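Local structure of glutathione transferase (4F0C) at residues K20-M23 against L24-L28; K84-E88 against H89-V93. The protein binds glutathione, here as the oxidized disulfide, and as a fungal Ure2p-type glutathione transferase probably uses it in conjugation or thiol-transfer reactions. All coordinates share one frame; numbering follows the deposited sequence.

Contact 1: K20-M23 against L24-L28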
loop_
_atom_site.group_PDB
_atom_site.type_symbol
_atom_site.label_atom_id
_atom_site.label_comp_id
_atom_site.label_asym_id
_atom_site.label_seq_id
_atom_site.Cartn_x
_atom_site.Cartn_y
_atom_site.Cartn_z
ATOM N N LYS A 20 -5.040 10.994 8.331
ATOM C CA LYS A 20 -3.942 11.486 7.495
ATOM C C LYS A 20 -4.423 12.644 6.644
ATOM O O LYS A 20 -3.719 13.652 6.481
ATOM C CB LYS A 20 -3.461 10.418 6.498
ATOM C CG LYS A 20 -2.952 9.103 7.122
ATOM C CD LYS A 20 -2.684 8.140 5.942
ATOM C CE LYS A 20 -2.564 6.673 6.397
ATOM N NZ LYS A 20 -2.475 5.795 5.163
ATOM N N VAL A 21 -5.605 12.466 6.047
ATOM C CA VAL A 21 -6.150 13.464 5.146
ATOM C C VAL A 21 -6.600 14.690 5.942
ATOM O O VAL A 21 -6.355 15.807 5.531
ATOM C CB VAL A 21 -7.342 12.905 4.361
ATOM C CG1 VAL A 21 -7.906 13.960 3.430
ATOM C CG2 VAL A 21 -6.868 11.674 3.531
ATOM N N ASP A 22 -7.304 14.466 7.051
ATOM C CA ASP A 22 -7.653 15.575 7.948
ATOM C C ASP A 22 -6.410 16.431 8.292
ATOM O O ASP A 22 -6.455 17.667 8.215
ATOM C CB ASP A 22 -8.313 14.998 9.211
ATOM C CG ASP A 22 -8.758 16.076 10.202
ATOM O OD1 ASP A 22 -7.920 16.553 11.014
ATOM O OD2 ASP A 22 -9.951 16.422 10.168
ATOM N N MET A 23 -5.303 15.780 8.674
ATOM C CA MET A 23 -4.055 16.510 8.987
ATOM C C MET A 23 -3.597 17.392 7.817
ATOM O O MET A 23 -3.288 18.561 8.009
ATOM C CB MET A 23 -2.921 15.532 9.299
ATOM C CG MET A 23 -3.026 14.916 10.677
ATOM S SD MET A 23 -1.837 13.582 10.957
ATOM C CE MET A 23 -2.516 12.929 12.495
ATOM N N LEU A 24 -3.538 16.817 6.617
ATOM C CA LEU A 24 -3.075 17.580 5.450
ATOM C C LEU A 24 -3.992 18.749 5.118
ATOM O O LEU A 24 -3.522 19.843 4.802
ATOM C CB LEU A 24 -2.877 16.672 4.213
ATOM C CG LEU A 24 -2.515 17.444 2.920
ATOM C CD1 LEU A 24 -1.148 18.125 3.110
ATOM C CD2 LEU A 24 -2.435 16.445 1.770
ATOM N N LEU A 25 -5.302 18.521 5.187
ATOM C CA LEU A 25 -6.248 19.601 4.886
ATOM C C LEU A 25 -6.065 20.760 5.884
ATOM O O LEU A 25 -6.100 21.930 5.492
ATOM C CB LEU A 25 -7.691 19.088 4.924
ATOM C CG LEU A 25 -8.085 18.134 3.780
ATOM C CD1 LEU A 25 -9.447 17.525 4.080
ATOM C CD2 LEU A 25 -8.115 18.844 2.431
ATOM N N ARG A 26 -5.869 20.430 7.165
ATOM C CA ARG A 26 -5.629 21.477 8.171
ATOM C C ARG A 26 -4.310 22.205 7.918
ATOM O O ARG A 26 -4.253 23.419 8.051
ATOM C CB ARG A 26 -5.655 20.919 9.596
ATOM C CG ARG A 26 -7.023 20.421 10.031
ATOM C CD ARG A 26 -7.071 19.913 11.503
ATOM N NE ARG A 26 -8.295 19.130 11.634
ATOM C CZ ARG A 26 -9.492 19.631 11.916
ATOM N NH1 ARG A 26 -9.641 20.920 12.215
ATOM N NH2 ARG A 26 -10.546 18.821 11.927
ATOM N N GLU A 27 -3.254 21.455 7.589
ATOM C CA GLU A 27 -1.937 22.055 7.291
ATOM C C GLU A 27 -2.031 23.073 6.155
ATOM O O GLU A 27 -1.396 24.127 6.196
ATOM C CB GLU A 27 -0.906 20.969 6.893
ATOM C CG GLU A 27 -0.413 20.094 8.048
ATOM C CD GLU A 27 0.658 20.767 8.928
ATOM O OE1 GLU A 27 0.786 22.001 8.923
ATOM O OE2 GLU A 27 1.387 20.038 9.628
ATOM N N LEU A 28 -2.821 22.748 5.136
ATOM C CA LEU A 28 -2.959 23.623 3.965
ATOM C C LEU A 28 -4.038 24.686 4.123
ATOM O O LEU A 28 -4.198 25.534 3.249
ATOM C CB LEU A 28 -3.222 22.794 2.685
ATOM C CG LEU A 28 -1.963 22.133 2.111
ATOM C CD1 LEU A 28 -2.303 21.001 1.099
ATOM C CD2 LEU A 28 -1.047 23.194 1.478
#
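D22 and R26, one helical turn apart, are joined by a two-pronged salt bridge. The guanidinium comes side-on: NE of R26 reaches OD1 of D22 at 2.7 Å, nearly straight and within the guanidinium plane, while NH2 of R26 takes the syn lone pair of OD2 of D22 at 3.0 Å. Carboxylate and guanidinium planes are 42° apart, and the NH2 bond is the more bent of the two, its oxygen tilted out of the guanidinium plane. With CG anti to the backbone N (chi1 -178°), beside its own carbonyl carbon, the D22 carboxylate lies alongside the following turn, where the long, extended arginine can meet it. S216 also bonds OD1 of D22, and E215 takes NH1 of R26, both from helix 211-227; an alanine in place of R26 would probably leave D22 and E215 without their shared cation and weaken the tie to that helix.

The apolar contact is modest: V21 CG1 lies 3.9 Å from L25 CD1, and these branched hydrocarbon side chains suit the buried side that meets I77 and I81 of helix 74-85.

Backbone bonds complete the turn, L25 N to V21 O at 2.9 Å and E27 N to M23 O at 2.9 Å among them. These i to i+4 pairings build helix 18-28, the connecting helix of the beta-alpha-beta unit in the thioredoxin-like N-terminal domain, whose K20 lines the pocket of the glutathione disulfide.

Contact 2: K84-E88 against H89-V93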
loop_
_atom_site.group_PDB
_atom_site.type_symbol
_atom_site.label_atom_id
_atom_site.label_comp_id
_atom_site.label_asym_id
_atom_site.label_seq_id
_atom_site.Cartn_x
_atom_site.Cartn_y
_atom_site.Cartn_z
ATOM N N LYS A 84 -2.772 19.219 -6.629
ATOM C CA LYS A 84 -3.662 20.276 -7.092
ATOM C C LYS A 84 -3.681 21.531 -6.232
ATOM O O LYS A 84 -4.027 22.598 -6.723
ATOM C CB LYS A 84 -5.101 19.739 -7.267
ATOM C CG LYS A 84 -5.275 18.951 -8.564
ATOM C CD LYS A 84 -6.749 18.644 -8.913
ATOM C CE LYS A 84 -7.653 19.861 -9.021
ATOM N NZ LYS A 84 -7.484 20.703 -10.251
ATOM N N TYR A 85 -3.326 21.401 -4.955
ATOM C CA TYR A 85 -3.544 22.477 -3.987
ATOM C C TYR A 85 -2.337 22.753 -3.069
ATOM O O TYR A 85 -2.480 23.393 -2.018
ATOM C CB TYR A 85 -4.788 22.193 -3.132
ATOM C CG TYR A 85 -6.040 21.982 -3.977
ATOM C CD1 TYR A 85 -6.607 23.050 -4.684
ATOM C CD2 TYR A 85 -6.610 20.709 -4.112
ATOM C CE1 TYR A 85 -7.730 22.863 -5.470
ATOM C CE2 TYR A 85 -7.750 20.511 -4.887
ATOM C CZ TYR A 85 -8.295 21.596 -5.590
ATOM O OH TYR A 85 -9.434 21.443 -6.375
ATOM N N ASP A 86 -1.158 22.346 -3.510
ATOM C CA ASP A 86 0.081 22.719 -2.820
ATOM C C ASP A 86 1.087 23.303 -3.820
ATOM O O ASP A 86 2.180 22.730 -4.034
ATOM C CB ASP A 86 0.660 21.484 -2.068
ATOM C CG ASP A 86 1.879 21.833 -1.205
ATOM O OD1 ASP A 86 2.013 23.020 -0.790
ATOM O OD2 ASP A 86 2.667 20.910 -0.902
ATOM N N PRO A 87 0.718 24.422 -4.485
ATOM C CA PRO A 87 1.567 24.920 -5.582
ATOM C C PRO A 87 2.925 25.452 -5.090
ATOM O O PRO A 87 3.880 25.557 -5.877
ATOM C CB PRO A 87 0.729 26.068 -6.190
ATOM C CG PRO A 87 -0.121 26.537 -5.029
ATOM C CD PRO A 87 -0.493 25.251 -4.312
ATOM N N GLU A 88 3.016 25.795 -3.818
ATOM C CA GLU A 88 4.301 26.227 -3.266
ATOM C C GLU A 88 5.108 25.075 -2.660
ATOM O O GLU A 88 6.186 25.307 -2.077
ATOM C CB GLU A 88 4.098 27.328 -2.234
ATOM C CG GLU A 88 3.550 28.631 -2.899
ATOM C CD GLU A 88 3.488 29.807 -1.965
ATOM O OE1 GLU A 88 2.618 29.844 -1.059
ATOM O OE2 GLU A 88 4.294 30.729 -2.187
ATOM N N HIS A 89 4.597 23.864 -2.803
ATOM C CA HIS A 89 5.278 22.645 -2.300
ATOM C C HIS A 89 5.642 22.795 -0.813
ATOM O O HIS A 89 6.777 22.510 -0.380
ATOM C CB HIS A 89 6.516 22.339 -3.161
ATOM C CG HIS A 89 6.205 22.217 -4.631
ATOM N ND1 HIS A 89 6.483 23.221 -5.535
ATOM C CD2 HIS A 89 5.599 21.235 -5.336
ATOM C CE1 HIS A 89 6.107 22.839 -6.744
ATOM N NE2 HIS A 89 5.557 21.645 -6.649
ATOM N N LYS A 90 4.668 23.262 -0.032
ATOM C CA LYS A 90 4.841 23.347 1.414
ATOM C C LYS A 90 4.897 21.958 2.066
ATOM O O LYS A 90 5.481 21.803 3.137
ATOM C CB LYS A 90 3.695 24.158 2.028
ATOM C CG LYS A 90 3.714 25.652 1.642
ATOM C CD LYS A 90 2.422 26.328 2.090
ATOM C CE LYS A 90 2.460 27.829 1.910
ATOM N NZ LYS A 90 1.211 28.430 2.493
ATOM N N PHE A 91 4.291 20.961 1.418
ATOM C CA PHE A 91 4.214 19.600 1.974
ATOM C C PHE A 91 4.461 18.573 0.901
ATOM O O PHE A 91 3.942 17.454 0.980
ATOM C CB PHE A 91 2.831 19.373 2.623
ATOM C CG PHE A 91 2.526 20.381 3.692
ATOM C CD1 PHE A 91 3.135 20.291 4.929
ATOM C CD2 PHE A 91 1.704 21.464 3.430
ATOM C CE1 PHE A 91 2.904 21.241 5.918
ATOM C CE2 PHE A 91 1.470 22.421 4.419
ATOM C CZ PHE A 91 2.084 22.309 5.652
ATOM N N SER A 92 5.229 18.956 -0.127
ATOM C CA SER A 92 5.428 18.073 -1.294
ATOM C C SER A 92 6.655 18.584 -2.055
ATOM O O SER A 92 7.359 19.499 -1.578
ATOM C CB SER A 92 4.165 18.053 -2.192
ATOM O OG SER A 92 3.887 19.373 -2.688
ATOM N N VAL A 93 6.929 18.000 -3.214
ATOM C CA VAL A 93 8.187 18.251 -3.921
ATOM C C VAL A 93 7.963 18.545 -5.398
ATOM O O VAL A 93 6.913 18.200 -5.950
ATOM C CB VAL A 93 9.182 17.053 -3.760
ATOM C CG1 VAL A 93 9.683 16.974 -2.316
ATOM C CG2 VAL A 93 8.547 15.715 -4.153
#
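The carboxylate of D86 gathers three donors from the chain that follows it. OD1 of D86 accepts the backbone N of K90 at 2.8 Å, and OD2 of D86 takes the N of F91, also at 2.8 Å, both on the syn side. The hydroxyl OG of S92 donates to OD2 of D86 at 2.7 Å from above the carboxylate plane, on the face opposite to F91 N. Aspartate suits the place: with CG anti to the backbone N (chi1 -174°), its short arm presents both oxygens to the returning backbone, and three bonds hold the buried group against rotation.

Behind this shell is a type I beta turn from D86 to H89, closed by H89 N to O of D86 at 2.9 Å. P87, its phi fixed by the ring, fits the second position. H89 then takes a left-handed backbone conformation (phi 53°, psi 47°) that brings the chain round toward the carboxylate. On the outer side E88 and K90 run alongside each other, their charges 4.1 Å apart from OE1 of E88 to NZ of K90, too far for a salt bridge.

K165 bonds the carbonyls of H89 and S92. The loop runs from helix 74-85, where S92 touches V82, to helix 96-126, where V93 packs on M102.

Contact 1 comes first along the chain, within helix 18-28, and contact 2 follows after the remaining three strands of the sheet, at the end of helix 74-85, yet their centres are only about 12 Å apart. They meet directly at the C-terminal part of helix 18-28: CB of E27 lies 3.5 Å from CZ of F91, and CD2 of L28 packs 3.8 Å from CD2 of F91. Helix 74-85 also borders both, covering V21, L24 and L25 before running into the turn. Contact 1 belongs to the thioredoxin-like domain, which contributes K20 to the glutathione disulfide pocket, whereas contact 2 lies on the connection to the helical domain; the loop leading to helix 96-126 is thereby packed on helix 18-28.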